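Local coordinates for hypothetical protein BVU_2266 (Bacteroides vulgatus, PDB 3TZG), which is of unknown function but, as a porin-like beta-barrel protein, is perhaps associated with the bacterial outer membrane, at residues T198-Y206 with Y215-L223; D225-V233 with S242-P250. All coordinates share one frame; numbering follows the deposited sequence.

Interaction 1 (T198-Y206 with Y215-L223)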
ATOM      1  N   THR A 198      13.827   1.174   4.837  1.00 52.76           N
ATOM      2  CA  THR A 198      14.438   2.319   5.486  1.00 52.02           C
ATOM      3  C   THR A 198      14.257   3.660   4.745  1.00 53.68           C
ATOM      4  O   THR A 198      14.203   4.693   5.406  1.00 53.42           O
ATOM      5  CB  THR A 198      15.935   1.958   5.572  1.00 59.89           C
ATOM      6  OG1 THR A 198      16.115   1.333   6.827  1.00 67.08           O
ATOM      7  CG2 THR A 198      16.893   3.135   5.434  1.00 52.41           C
ATOM      8  N   ALA A 199      14.282   3.673   3.412  1.00 49.17           N
ATOM      9  CA  ALA A 199      14.228   4.926   2.641  1.00 47.57           C
ATOM     10  C   ALA A 199      12.808   5.458   2.468  1.00 48.20           C
ATOM     11  O   ALA A 199      11.881   4.662   2.378  1.00 48.28           O
ATOM     12  CB  ALA A 199      14.839   4.700   1.266  1.00 48.48           C
ATOM     13  N   LEU A 200      12.653   6.799   2.365  1.00 41.74           N
ATOM     14  CA  LEU A 200      11.380   7.480   2.088  1.00 39.40           C
ATOM     15  C   LEU A 200      11.541   8.440   0.906  1.00 44.56           C
ATOM     16  O   LEU A 200      12.503   9.216   0.910  1.00 48.04           O
ATOM     17  CB  LEU A 200      10.835   8.235   3.302  1.00 39.05           C
ATOM     18  CG  LEU A 200      10.265   7.390   4.440  1.00 41.27           C
ATOM     19  CD1 LEU A 200       9.989   8.243   5.691  1.00 39.16           C
ATOM     20  CD2 LEU A 200       9.065   6.598   3.974  1.00 38.48           C
ATOM     21  N   PRO A 201      10.647   8.414  -0.122  1.00 36.73           N
ATOM     22  CA  PRO A 201      10.823   9.336  -1.243  1.00 36.12           C
ATOM     23  C   PRO A 201      10.497  10.778  -0.856  1.00 42.68           C
ATOM     24  O   PRO A 201       9.524  11.020  -0.138  1.00 43.46           O
ATOM     25  CB  PRO A 201       9.842   8.797  -2.291  1.00 36.35           C
ATOM     26  CG  PRO A 201       8.748   8.184  -1.487  1.00 38.93           C
ATOM     27  CD  PRO A 201       9.434   7.581  -0.299  1.00 35.44           C
ATOM     28  N   ASN A 202      11.315  11.735  -1.303  1.00 40.77           N
ATOM     29  CA  ASN A 202      11.059  13.152  -1.028  1.00 40.44           C
ATOM     30  C   ASN A 202      10.119  13.748  -2.080  1.00 42.63           C
ATOM     31  O   ASN A 202       9.353  14.652  -1.763  1.00 42.18           O
ATOM     32  CB  ASN A 202      12.344  13.951  -0.942  1.00 42.20           C
ATOM     33  CG  ASN A 202      13.338  13.726  -2.029  1.00 59.59           C
ATOM     34  OD1 ASN A 202      14.183  12.838  -1.957  1.00 58.69           O
ATOM     35  ND2 ASN A 202      13.360  14.620  -2.968  1.00 55.07           N
ATOM     36  N   ASP A 203      10.128  13.209  -3.301  1.00 39.39           N
ATOM     37  CA  ASP A 203       9.279  13.687  -4.406  1.00 39.13           C
ATOM     38  C   ASP A 203       8.763  12.515  -5.256  1.00 40.92           C
ATOM     39  O   ASP A 203       9.416  11.472  -5.356  1.00 39.66           O
ATOM     40  CB  ASP A 203      10.042  14.697  -5.273  1.00 41.72           C
ATOM     41  CG  ASP A 203      10.321  15.997  -4.507  1.00 56.05           C
ATOM     42  OD1 ASP A 203       9.372  16.800  -4.326  1.00 55.98           O
ATOM     43  OD2 ASP A 203      11.472  16.179  -4.039  1.00 63.70           O
ATOM     44  N   ILE A 204       7.542  12.673  -5.794  1.00 37.48           N
ATOM     45  CA  ILE A 204       6.859  11.675  -6.625  1.00 38.09           C
ATOM     46  C   ILE A 204       6.292  12.356  -7.878  1.00 45.67           C
ATOM     47  O   ILE A 204       5.702  13.442  -7.757  1.00 48.36           O
ATOM     48  CB  ILE A 204       5.723  10.930  -5.846  1.00 40.05           C
ATOM     49  CG1 ILE A 204       6.165  10.520  -4.422  1.00 38.68           C
ATOM     50  CG2 ILE A 204       5.169   9.738  -6.688  1.00 39.42           C
ATOM     51  CD1 ILE A 204       5.131  10.293  -3.488  1.00 40.89           C
ATOM     52  N   GLY A 205       6.420  11.681  -9.031  1.00 40.48           N
ATOM     53  CA  GLY A 205       5.906  12.109 -10.333  1.00 40.13           C
ATOM     54  C   GLY A 205       5.063  11.019 -10.979  1.00 46.53           C
ATOM     55  O   GLY A 205       5.428   9.835 -10.957  1.00 45.74           O
ATOM     56  N   TYR A 206       3.927  11.424 -11.584  1.00 44.73           N
ATOM     57  CA  TYR A 206       2.964  10.561 -12.254  1.00 43.94           C
ATOM     58  C   TYR A 206       2.802  10.893 -13.710  1.00 51.09           C
ATOM     59  O   TYR A 206       2.472  12.030 -14.031  1.00 53.18           O
ATOM     60  CB  TYR A 206       1.597  10.705 -11.583  1.00 44.01           C
ATOM     61  CG  TYR A 206       1.634  10.328 -10.132  1.00 44.63           C
ATOM     62  CD1 TYR A 206       1.484   9.002  -9.731  1.00 46.91           C
ATOM     63  CD2 TYR A 206       1.797  11.294  -9.148  1.00 43.88           C
ATOM     64  CE1 TYR A 206       1.506   8.652  -8.383  1.00 47.54           C
ATOM     65  CE2 TYR A 206       1.835  10.953  -7.802  1.00 43.52           C
ATOM     66  CZ  TYR A 206       1.702   9.630  -7.424  1.00 47.94           C
ATOM     67  OH  TYR A 206       1.776   9.300  -6.098  1.00 45.67           O
ATOM     68  N   TYR A 215       1.349  14.525 -13.110  1.00 43.01           N
ATOM     69  CA  TYR A 215       1.136  15.097 -11.764  1.00 42.68           C
ATOM     70  C   TYR A 215       2.400  14.951 -10.964  1.00 45.53           C
ATOM     71  O   TYR A 215       2.986  13.881 -10.993  1.00 46.74           O
ATOM     72  CB  TYR A 215      -0.043  14.375 -11.068  1.00 43.47           C
ATOM     73  CG  TYR A 215      -0.771  15.183 -10.024  1.00 45.35           C
ATOM     74  CD1 TYR A 215      -1.622  16.215 -10.387  1.00 49.21           C
ATOM     75  CD2 TYR A 215      -0.692  14.852  -8.674  1.00 44.72           C
ATOM     76  CE1 TYR A 215      -2.279  16.986  -9.426  1.00 51.41           C
ATOM     77  CE2 TYR A 215      -1.371  15.596  -7.703  1.00 45.78           C
ATOM     78  CZ  TYR A 215      -2.161  16.667  -8.083  1.00 55.74           C
ATOM     79  OH  TYR A 215      -2.864  17.406  -7.156  1.00 59.01           O
ATOM     80  N   ASN A 216       2.860  16.016 -10.299  1.00 41.01           N
ATOM     81  CA  ASN A 216       4.065  15.995  -9.465  1.00 39.88           C
ATOM     82  C   ASN A 216       3.759  16.513  -8.072  1.00 43.54           C
ATOM     83  O   ASN A 216       3.172  17.587  -7.906  1.00 44.92           O
ATOM     84  CB  ASN A 216       5.203  16.800 -10.088  1.00 39.53           C
ATOM     85  CG  ASN A 216       5.719  16.152 -11.340  1.00 48.25           C
ATOM     86  OD1 ASN A 216       6.652  15.347 -11.351  1.00 58.36           O
ATOM     87  ND2 ASN A 216       5.077  16.412 -12.408  1.00 31.77           N
ATOM     88  N   VAL A 217       4.123  15.720  -7.072  1.00 38.57           N
ATOM     89  CA  VAL A 217       3.904  16.044  -5.660  1.00 37.57           C
ATOM     90  C   VAL A 217       5.229  15.974  -4.878  1.00 42.10           C
ATOM     91  O   VAL A 217       6.226  15.404  -5.346  1.00 43.58           O
ATOM     92  CB  VAL A 217       2.841  15.124  -4.988  1.00 39.50           C
ATOM     93  CG1 VAL A 217       1.492  15.238  -5.673  1.00 38.62           C
ATOM     94  CG2 VAL A 217       3.302  13.678  -4.940  1.00 38.72           C
ATOM     95  N   HIS A 218       5.208  16.544  -3.675  1.00 36.52           N
ATOM     96  CA  HIS A 218       6.292  16.524  -2.738  1.00 35.87           C
ATOM     97  C   HIS A 218       5.824  15.839  -1.459  1.00 42.72           C
ATOM     98  O   HIS A 218       4.710  16.101  -0.985  1.00 42.98           O
ATOM     99  CB  HIS A 218       6.778  17.952  -2.459  1.00 37.95           C
ATOM    100  CG  HIS A 218       7.869  18.041  -1.418  1.00 41.24           C
ATOM    101  ND1 HIS A 218       9.177  17.682  -1.704  1.00 42.94           N
ATOM    102  CD2 HIS A 218       7.795  18.407  -0.122  1.00 41.77           C
ATOM    103  CE1 HIS A 218       9.847  17.863  -0.581  1.00 41.78           C
ATOM    104  NE2 HIS A 218       9.058  18.303   0.391  1.00 41.77           N
ATOM    105  N   ALA A 219       6.666  14.947  -0.901  1.00 38.99           N
ATOM    106  CA  ALA A 219       6.387  14.287   0.368  1.00 37.66           C
ATOM    107  C   ALA A 219       7.131  14.996   1.467  1.00 40.71           C
ATOM    108  O   ALA A 219       8.306  15.295   1.318  1.00 42.58           O
ATOM    109  CB  ALA A 219       6.781  12.834   0.304  1.00 37.79           C
ATOM    110  N   ASN A 220       6.453  15.314   2.536  1.00 35.92           N
ATOM    111  CA  ASN A 220       7.057  16.041   3.636  1.00 37.19           C
ATOM    112  C   ASN A 220       6.938  15.222   4.961  1.00 43.12           C
ATOM    113  O   ASN A 220       5.835  14.812   5.369  1.00 41.60           O
ATOM    114  CB  ASN A 220       6.404  17.426   3.764  1.00 41.77           C
ATOM    115  CG  ASN A 220       7.053  18.256   4.818  1.00 65.77           C
ATOM    116  OD1 ASN A 220       8.232  18.613   4.706  1.00 80.96           O
ATOM    117  ND2 ASN A 220       6.344  18.471   5.910  1.00 39.68           N
ATOM    118  N   TYR A 221       8.096  14.993   5.623  1.00 40.94           N
ATOM    119  CA  TYR A 221       8.129  14.194   6.828  1.00 40.68           C
ATOM    120  C   TYR A 221       8.683  14.954   8.009  1.00 47.71           C
ATOM    121  O   TYR A 221       9.791  15.485   7.907  1.00 51.31           O
ATOM    122  CB  TYR A 221       9.000  12.940   6.607  1.00 40.71           C
ATOM    123  CG  TYR A 221       8.740  12.193   5.329  1.00 42.02           C
ATOM    124  CD1 TYR A 221       7.741  11.224   5.257  1.00 43.98           C
ATOM    125  CD2 TYR A 221       9.513  12.426   4.194  1.00 42.83           C
ATOM    126  CE1 TYR A 221       7.492  10.529   4.076  1.00 43.80           C
ATOM    127  CE2 TYR A 221       9.276  11.737   3.008  1.00 43.31           C
ATOM    128  CZ  TYR A 221       8.263  10.787   2.954  1.00 49.48           C
ATOM    129  OH  TYR A 221       8.005  10.103   1.798  1.00 47.28           O
ATOM    130  N   ARG A 222       7.980  14.966   9.144  1.00 44.12           N
ATOM    131  CA  ARG A 222       8.576  15.507  10.367  1.00 46.45           C
ATOM    132  C   ARG A 222       8.938  14.330  11.236  1.00 52.25           C
ATOM    133  O   ARG A 222       8.125  13.408  11.419  1.00 50.88           O
ATOM    134  CB  ARG A 222       7.753  16.557  11.113  1.00 48.46           C
ATOM    135  CG  ARG A 222       6.316  16.254  11.400  1.00 52.33           C
ATOM    136  CD  ARG A 222       5.643  17.514  11.939  1.00 61.90           C
ATOM    137  NE  ARG A 222       5.837  18.680  11.064  1.00 59.38           N
ATOM    138  CZ  ARG A 222       5.325  19.885  11.310  1.00 72.26           C
ATOM    139  NH1 ARG A 222       4.559  20.084  12.383  1.00 55.85           N
ATOM    140  NH2 ARG A 222       5.566  20.902  10.480  1.00 46.20           N
ATOM    141  N   LEU A 223      10.220  14.311  11.653  1.00 51.40           N
ATOM    142  CA  LEU A 223      10.854  13.213  12.375  1.00 52.91           C
ATOM    143  C   LEU A 223      11.118  13.565  13.822  1.00 57.63           C
ATOM    144  O   LEU A 223      11.675  14.623  14.118  1.00 57.91           O
ATOM    145  CB  LEU A 223      12.182  12.841  11.686  1.00 53.73           C
ATOM    146  CG  LEU A 223      12.116  12.395  10.214  1.00 59.18           C
ATOM    147  CD1 LEU A 223      13.412  12.677   9.530  1.00 60.72           C
ATOM    148  CD2 LEU A 223      11.772  10.922  10.065  1.00 61.87           C
TER
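Tyr221 lays one ring face on Leu200 and brings its OH to Pro201, donating a 2.6 Å hydrogen bond to Pro201 O, which lies at the edge of the ring. On the covered face, Leu200 CD1 stands 3.9 Å from the centroid of the Tyr221 ring, offset toward the rim, in a CH-pi contact. The ring comes this way because CG lies anti to the carbonyl carbon of Tyr221 (chi1 -46°). Tyrosine suits the place, giving a flat apolar surface to the leucine and a donor to a carbonyl where the first strand is interrupted and proline offers no N-H. Regular pairing begins as Ala219 N binds Asn202 O at 2.8 Å.

The two segments belong to a hairpin of strands 199-208 and 213-224, antiparallel neighbours in the beta barrel. Asp203 and His218 form a non-hydrogen-bonded pair, joined instead through their side chains: ND1 of His218 gives its hydrogen to Asp203 OD1 at 2.8 Å. The oxygen lies in the imidazole plane, yet the ring nitrogen approaches from above the carboxylate, the two planes being 45° apart. With CG of His218 anti to the backbone N (chi1 177°), the ring is carried toward Asp203, and its rotation about chi2 turns ND1 to OD1. Asp203 OD2 receives Asn202 ND2 at 2.7 Å, so both carboxylate oxygens are engaged, and Asn158 and Asn161 hold the amide of Asn202 in turn. On the same face Asn216 OD1 lies 3.5 Å from Gly205 CA.

The other face is apolar and aromatic. Ile204 CB meets Val217 CG2 at 3.8 Å, and the same Val217 methyl lies at the edge of the Tyr206 ring, 4.2 Å from Tyr206 CE2. Tyr215 touches Tyr206 through CB, while its ring leads away to stack on Tyr235.

Interaction 2 (D225-V233 with S242-P250)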
ATOM      1  N   ASP A 225      13.157  12.142  16.763  1.00 64.71           N
ATOM      2  CA  ASP A 225      14.365  11.360  17.020  1.00 66.72           C
ATOM      3  C   ASP A 225      14.367  10.095  16.124  1.00 68.56           C
ATOM      4  O   ASP A 225      14.243   8.973  16.625  1.00 67.59           O
ATOM      5  CB  ASP A 225      14.623  11.026  18.523  1.00 71.27           C
ATOM      6  CG  ASP A 225      13.480  10.626  19.447  1.00 85.88           C
ATOM      7  OD1 ASP A 225      12.689   9.739  19.064  1.00 88.47           O
ATOM      8  OD2 ASP A 225      13.474  11.083  20.620  1.00 88.18           O
ATOM      9  N   GLU A 226      14.493  10.330  14.774  1.00 64.79           N
ATOM     10  CA  GLU A 226      14.634   9.359  13.670  1.00 65.40           C
ATOM     11  C   GLU A 226      13.285   8.697  13.240  1.00 67.56           C
ATOM     12  O   GLU A 226      13.221   8.088  12.174  1.00 68.07           O
ATOM     13  CB  GLU A 226      15.646   8.255  14.076  1.00 69.38           C
ATOM     14  CG  GLU A 226      16.264   7.412  12.967  1.00 92.13           C
ATOM     15  CD  GLU A 226      17.423   6.541  13.434  1.00129.44           C
ATOM     16  OE1 GLU A 226      17.442   5.339  13.080  1.00127.76           O
ATOM     17  OE2 GLU A 226      18.283   7.044  14.195  1.00130.05           O
ATOM     18  N   ASN A 227      12.222   8.856  14.019  1.00 62.10           N
ATOM     19  CA  ASN A 227      10.938   8.238  13.706  1.00 59.50           C
ATOM     20  C   ASN A 227       9.983   9.202  13.006  1.00 60.40           C
ATOM     21  O   ASN A 227       9.685  10.259  13.566  1.00 61.54           O
ATOM     22  CB  ASN A 227      10.279   7.744  14.989  1.00 58.70           C
ATOM     23  CG  ASN A 227      11.039   6.713  15.754  1.00 69.09           C
ATOM     24  OD1 ASN A 227      11.193   6.809  16.965  1.00 64.13           O
ATOM     25  ND2 ASN A 227      11.529   5.711  15.072  1.00 60.27           N
ATOM     26  N   PRO A 228       9.390   8.848  11.853  1.00 53.01           N
ATOM     27  CA  PRO A 228       8.447   9.785  11.227  1.00 50.99           C
ATOM     28  C   PRO A 228       7.141   9.871  12.018  1.00 54.95           C
ATOM     29  O   PRO A 228       6.404   8.874  12.137  1.00 55.33           O
ATOM     30  CB  PRO A 228       8.226   9.189   9.835  1.00 50.56           C
ATOM     31  CG  PRO A 228       9.251   8.178   9.657  1.00 55.14           C
ATOM     32  CD  PRO A 228       9.591   7.658  11.005  1.00 52.97           C
ATOM     33  N   VAL A 229       6.860  11.066  12.563  1.00 48.92           N
ATOM     34  CA  VAL A 229       5.657  11.275  13.378  1.00 48.00           C
ATOM     35  C   VAL A 229       4.580  11.984  12.547  1.00 51.47           C
ATOM     36  O   VAL A 229       3.437  12.076  12.992  1.00 51.14           O
ATOM     37  CB  VAL A 229       5.931  12.008  14.711  1.00 51.40           C
ATOM     38  CG1 VAL A 229       6.633  11.075  15.672  1.00 51.74           C
ATOM     39  CG2 VAL A 229       6.734  13.291  14.520  1.00 50.90           C
ATOM     40  N   ARG A 230       4.931  12.434  11.326  1.00 47.32           N
ATOM     41  CA  ARG A 230       3.969  13.010  10.389  1.00 46.15           C
ATOM     42  C   ARG A 230       4.435  12.798   8.944  1.00 47.57           C
ATOM     43  O   ARG A 230       5.564  13.155   8.590  1.00 46.45           O
ATOM     44  CB  ARG A 230       3.700  14.504  10.642  1.00 45.68           C
ATOM     45  CG  ARG A 230       2.549  14.995   9.784  1.00 54.32           C
ATOM     46  CD  ARG A 230       2.608  16.445   9.483  1.00 52.81           C
ATOM     47  NE  ARG A 230       1.984  17.265  10.511  1.00 65.28           N
ATOM     48  CZ  ARG A 230       1.982  18.599  10.487  1.00 85.66           C
ATOM     49  NH1 ARG A 230       2.617  19.260   9.502  1.00 49.65           N
ATOM     50  NH2 ARG A 230       1.403  19.286  11.468  1.00 74.09           N
ATOM     51  N   ILE A 231       3.537  12.248   8.115  1.00 43.38           N
ATOM     52  CA  ILE A 231       3.749  12.033   6.679  1.00 42.66           C
ATOM     53  C   ILE A 231       2.748  12.894   5.923  1.00 48.30           C
ATOM     54  O   ILE A 231       1.551  12.788   6.175  1.00 50.49           O
ATOM     55  CB  ILE A 231       3.654  10.540   6.266  1.00 44.86           C
ATOM     56  CG1 ILE A 231       4.618   9.644   7.110  1.00 44.04           C
ATOM     57  CG2 ILE A 231       3.929  10.402   4.765  1.00 44.72           C
ATOM     58  CD1 ILE A 231       4.519   8.172   6.857  1.00 38.95           C
ATOM     59  N   GLU A 232       3.235  13.775   5.037  1.00 43.63           N
ATOM     60  CA  GLU A 232       2.381  14.668   4.239  1.00 43.11           C
ATOM     61  C   GLU A 232       2.707  14.594   2.779  1.00 45.10           C
ATOM     62  O   GLU A 232       3.870  14.439   2.424  1.00 44.43           O
ATOM     63  CB  GLU A 232       2.515  16.125   4.679  1.00 45.42           C
ATOM     64  CG  GLU A 232       1.712  16.496   5.898  1.00 54.17           C
ATOM     65  CD  GLU A 232       1.843  17.951   6.293  1.00 71.47           C
ATOM     66  OE1 GLU A 232       2.908  18.555   6.022  1.00 77.36           O
ATOM     67  OE2 GLU A 232       0.889  18.479   6.913  1.00 63.44           O
ATOM     68  N   VAL A 233       1.697  14.733   1.925  1.00 41.01           N
ATOM     69  CA  VAL A 233       1.905  14.743   0.479  1.00 40.58           C
ATOM     70  C   VAL A 233       1.240  16.028  -0.038  1.00 47.45           C
ATOM     71  O   VAL A 233       0.035  16.234   0.145  1.00 48.55           O
ATOM     72  CB  VAL A 233       1.418  13.440  -0.220  1.00 41.99           C
ATOM     73  CG1 VAL A 233       1.570  13.545  -1.742  1.00 41.00           C
ATOM     74  CG2 VAL A 233       2.178  12.218   0.317  1.00 40.15           C
ATOM     75  N   SER A 242      -2.674  14.559   1.491  1.00 48.10           N
ATOM     76  CA  SER A 242      -2.809  13.565   2.571  1.00 46.45           C
ATOM     77  C   SER A 242      -1.913  13.914   3.748  1.00 51.93           C
ATOM     78  O   SER A 242      -0.813  14.446   3.572  1.00 53.34           O
ATOM     79  CB  SER A 242      -2.494  12.154   2.093  1.00 45.41           C
ATOM     80  OG  SER A 242      -1.099  11.942   1.995  1.00 55.80           O
ATOM     81  N   ARG A 243      -2.381  13.590   4.948  1.00 47.93           N
ATOM     82  CA  ARG A 243      -1.635  13.778   6.184  1.00 47.54           C
ATOM     83  C   ARG A 243      -1.887  12.571   7.108  1.00 51.68           C
ATOM     84  O   ARG A 243      -3.023  12.306   7.493  1.00 51.39           O
ATOM     85  CB  ARG A 243      -2.001  15.109   6.857  1.00 45.91           C
ATOM     86  CG  ARG A 243      -1.241  15.389   8.137  1.00 48.07           C
ATOM     87  CD  ARG A 243      -1.812  16.630   8.747  1.00 67.74           C
ATOM     88  NE  ARG A 243      -1.477  16.797  10.147  1.00 93.53           N
ATOM     89  CZ  ARG A 243      -1.697  17.914  10.820  1.00111.72           C
ATOM     90  NH1 ARG A 243      -2.197  18.981  10.206  1.00102.16           N
ATOM     91  NH2 ARG A 243      -1.353  18.000  12.097  1.00 99.81           N
ATOM     92  N   ILE A 244      -0.818  11.850   7.438  1.00 48.49           N
ATOM     93  CA  ILE A 244      -0.854  10.721   8.359  1.00 49.25           C
ATOM     94  C   ILE A 244      -0.000  11.073   9.555  1.00 53.67           C
ATOM     95  O   ILE A 244       1.159  11.441   9.392  1.00 53.86           O
ATOM     96  CB  ILE A 244      -0.410   9.393   7.683  1.00 51.60           C
ATOM     97  CG1 ILE A 244      -1.472   8.930   6.651  1.00 51.70           C
ATOM     98  CG2 ILE A 244      -0.135   8.285   8.708  1.00 50.95           C
ATOM     99  CD1 ILE A 244      -1.032   9.143   5.235  1.00 66.78           C
ATOM    100  N   ASP A 245      -0.586  11.015  10.746  1.00 52.18           N
ATOM    101  CA  ASP A 245       0.137  11.281  11.992  1.00 53.54           C
ATOM    102  C   ASP A 245       0.410   9.942  12.682  1.00 55.68           C
ATOM    103  O   ASP A 245      -0.469   9.082  12.690  1.00 57.39           O
ATOM    104  CB  ASP A 245      -0.647  12.259  12.888  1.00 57.82           C
ATOM    105  CG  ASP A 245      -0.610  13.720  12.441  1.00 80.89           C
ATOM    106  OD1 ASP A 245       0.474  14.197  12.059  1.00 82.10           O
ATOM    107  OD2 ASP A 245      -1.628  14.418  12.611  1.00 95.84           O
ATOM    108  N   LEU A 246       1.636   9.724  13.173  1.00 49.15           N
ATOM    109  CA  LEU A 246       2.006   8.449  13.793  1.00 49.35           C
ATOM    110  C   LEU A 246       2.591   8.630  15.189  1.00 59.11           C
ATOM    111  O   LEU A 246       3.333   9.594  15.456  1.00 61.18           O
ATOM    112  CB  LEU A 246       3.025   7.679  12.929  1.00 47.98           C
ATOM    113  CG  LEU A 246       2.620   7.334  11.502  1.00 49.87           C
ATOM    114  CD1 LEU A 246       3.212   8.323  10.531  1.00 48.98           C
ATOM    115  CD2 LEU A 246       3.127   5.995  11.134  1.00 50.45           C
ATOM    116  N   SER A 247       2.279   7.678  16.082  1.00 56.76           N
ATOM    117  CA  SER A 247       2.769   7.680  17.462  1.00 56.93           C
ATOM    118  C   SER A 247       3.528   6.399  17.732  1.00 61.34           C
ATOM    119  O   SER A 247       3.169   5.339  17.207  1.00 60.11           O
ATOM    120  CB  SER A 247       1.615   7.846  18.444  1.00 58.60           C
ATOM    121  OG  SER A 247       2.066   7.800  19.786  1.00 66.55           O
ATOM    122  N   TYR A 248       4.569   6.498  18.565  1.00 59.58           N
ATOM    123  CA  TYR A 248       5.429   5.374  18.937  1.00 59.82           C
ATOM    124  C   TYR A 248       5.395   5.148  20.460  1.00 66.53           C
ATOM    125  O   TYR A 248       6.145   4.313  20.968  1.00 66.73           O
ATOM    126  CB  TYR A 248       6.862   5.634  18.445  1.00 59.47           C
ATOM    127  CG  TYR A 248       6.972   5.819  16.946  1.00 58.13           C
ATOM    128  CD1 TYR A 248       6.707   7.050  16.353  1.00 58.28           C
ATOM    129  CD2 TYR A 248       7.355   4.762  16.118  1.00 57.76           C
ATOM    130  CE1 TYR A 248       6.761   7.211  14.971  1.00 56.34           C
ATOM    131  CE2 TYR A 248       7.444   4.922  14.737  1.00 55.60           C
ATOM    132  CZ  TYR A 248       7.148   6.148  14.172  1.00 56.48           C
ATOM    133  OH  TYR A 248       7.269   6.319  12.827  1.00 52.20           O
ATOM    134  N   ASN A 249       4.478   5.855  21.164  1.00 66.39           N
ATOM    135  CA  ASN A 249       4.302   5.791  22.621  1.00 70.04           C
ATOM    136  C   ASN A 249       3.492   4.566  23.038  1.00 79.11           C
ATOM    137  O   ASN A 249       2.407   4.361  22.490  1.00 79.00           O
ATOM    138  CB  ASN A 249       3.608   7.065  23.158  1.00 69.37           C
ATOM    139  CG  ASN A 249       3.362   7.064  24.657  1.00102.76           C
ATOM    140  OD1 ASN A 249       2.240   6.860  25.129  1.00 97.57           O
ATOM    141  ND2 ASN A 249       4.408   7.242  25.451  1.00102.38           N
ATOM    142  N   PRO A 250       3.942   3.799  24.066  1.00 79.46           N
ATOM    143  CA  PRO A 250       3.124   2.666  24.553  1.00 81.23           C
ATOM    144  C   PRO A 250       1.910   3.180  25.362  1.00 87.27           C
ATOM    145  O   PRO A 250       2.015   3.504  26.551  1.00 88.04           O
ATOM    146  CB  PRO A 250       4.106   1.841  25.409  1.00 84.81           C
ATOM    147  CG  PRO A 250       5.458   2.513  25.252  1.00 88.40           C
ATOM    148  CD  PRO A 250       5.195   3.922  24.835  1.00 82.31           C
TER
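Ser242 and Val233 form a hydrogen-bonded pair in the antiparallel hairpin of strands 227-235 and 239-247, part of the barrel wall. Val233 N binds Ser242 O at 3.0 Å, while the return bond is weak; the small Ser242 OG rests against Val233 CB and CG2.

Next comes Arg243, whose chain runs extended from CG to NE, CG being anti to the backbone nitrogen (chi1 -179°). Its methylenes lie alongside those of Glu232, and Arg230 NH2 lies over one face of its guanidinium. Glu232 and Asp245 nearby probably offset part of the like charge: Glu232 OE2 is 3.2 Å from Arg230 NH1, well out of the guanidinium plane and thus held by charge alone, and Asp245 OD2 takes a weak bond from Arg243 NE.

Ile244, on the opposite face, forms a hydrogen-bonded pair with Ile231, and its side chain reaches Val13 of the neighbouring strand 12-15; isoleucine, wholly apolar, suits this buried face. Asp245 then lies side by side with Arg230, OD1 in plane at the edge of the Arg230 guanidinium, though the salt bridge from Asp245 OD1 to Arg230 NE is long, 3.8 Å.

Leu246 N bonds to Val229 O at 3.0 Å, near the point where Val229 and Arg230 both face Arg222 in a classic beta bulge. Leu246 CD1 packs 3.9 Å from Ile231 CD1, a buried apolar touch. Tyr248 is last, and tyrosine serves twice here, with a flat face for Asn227 and a hydroxyl for Pro228. The Asn227 amide is stacked 21° from the ring plane and its CB stands 3.7 Å from the centroid of the Tyr248 ring, while Val229 CG1 meets the ring edge. Tyr248 OH donates to Pro228 O at 2.8 Å, arriving 37° out of the carbonyl plane.

How the interactions relate
Interactions 1 and 2 are consecutive hairpins of one barrel wall, in series along the chain, with centres about 14 Å apart. Strands 213-224 and 227-235 join them: Asn220 N lies 2.7 Å from Glu232 O, a probable hydrogen bond, and Tyr221 packs on Ile231. Both are partly buried and share a device, a tyrosine hydroxyl bound to a proline carbonyl beside the interrupted strand. One face is mostly apolar, with Ile204 and Val217 in interaction 1 and Ile231 and Ile244 in interaction 2 buried. The other face differs: interaction 1 has a neutral-amide, histidine and aspartate set, whereas interaction 2 has two arginines and two acids, Arg230 also approaching Arg222.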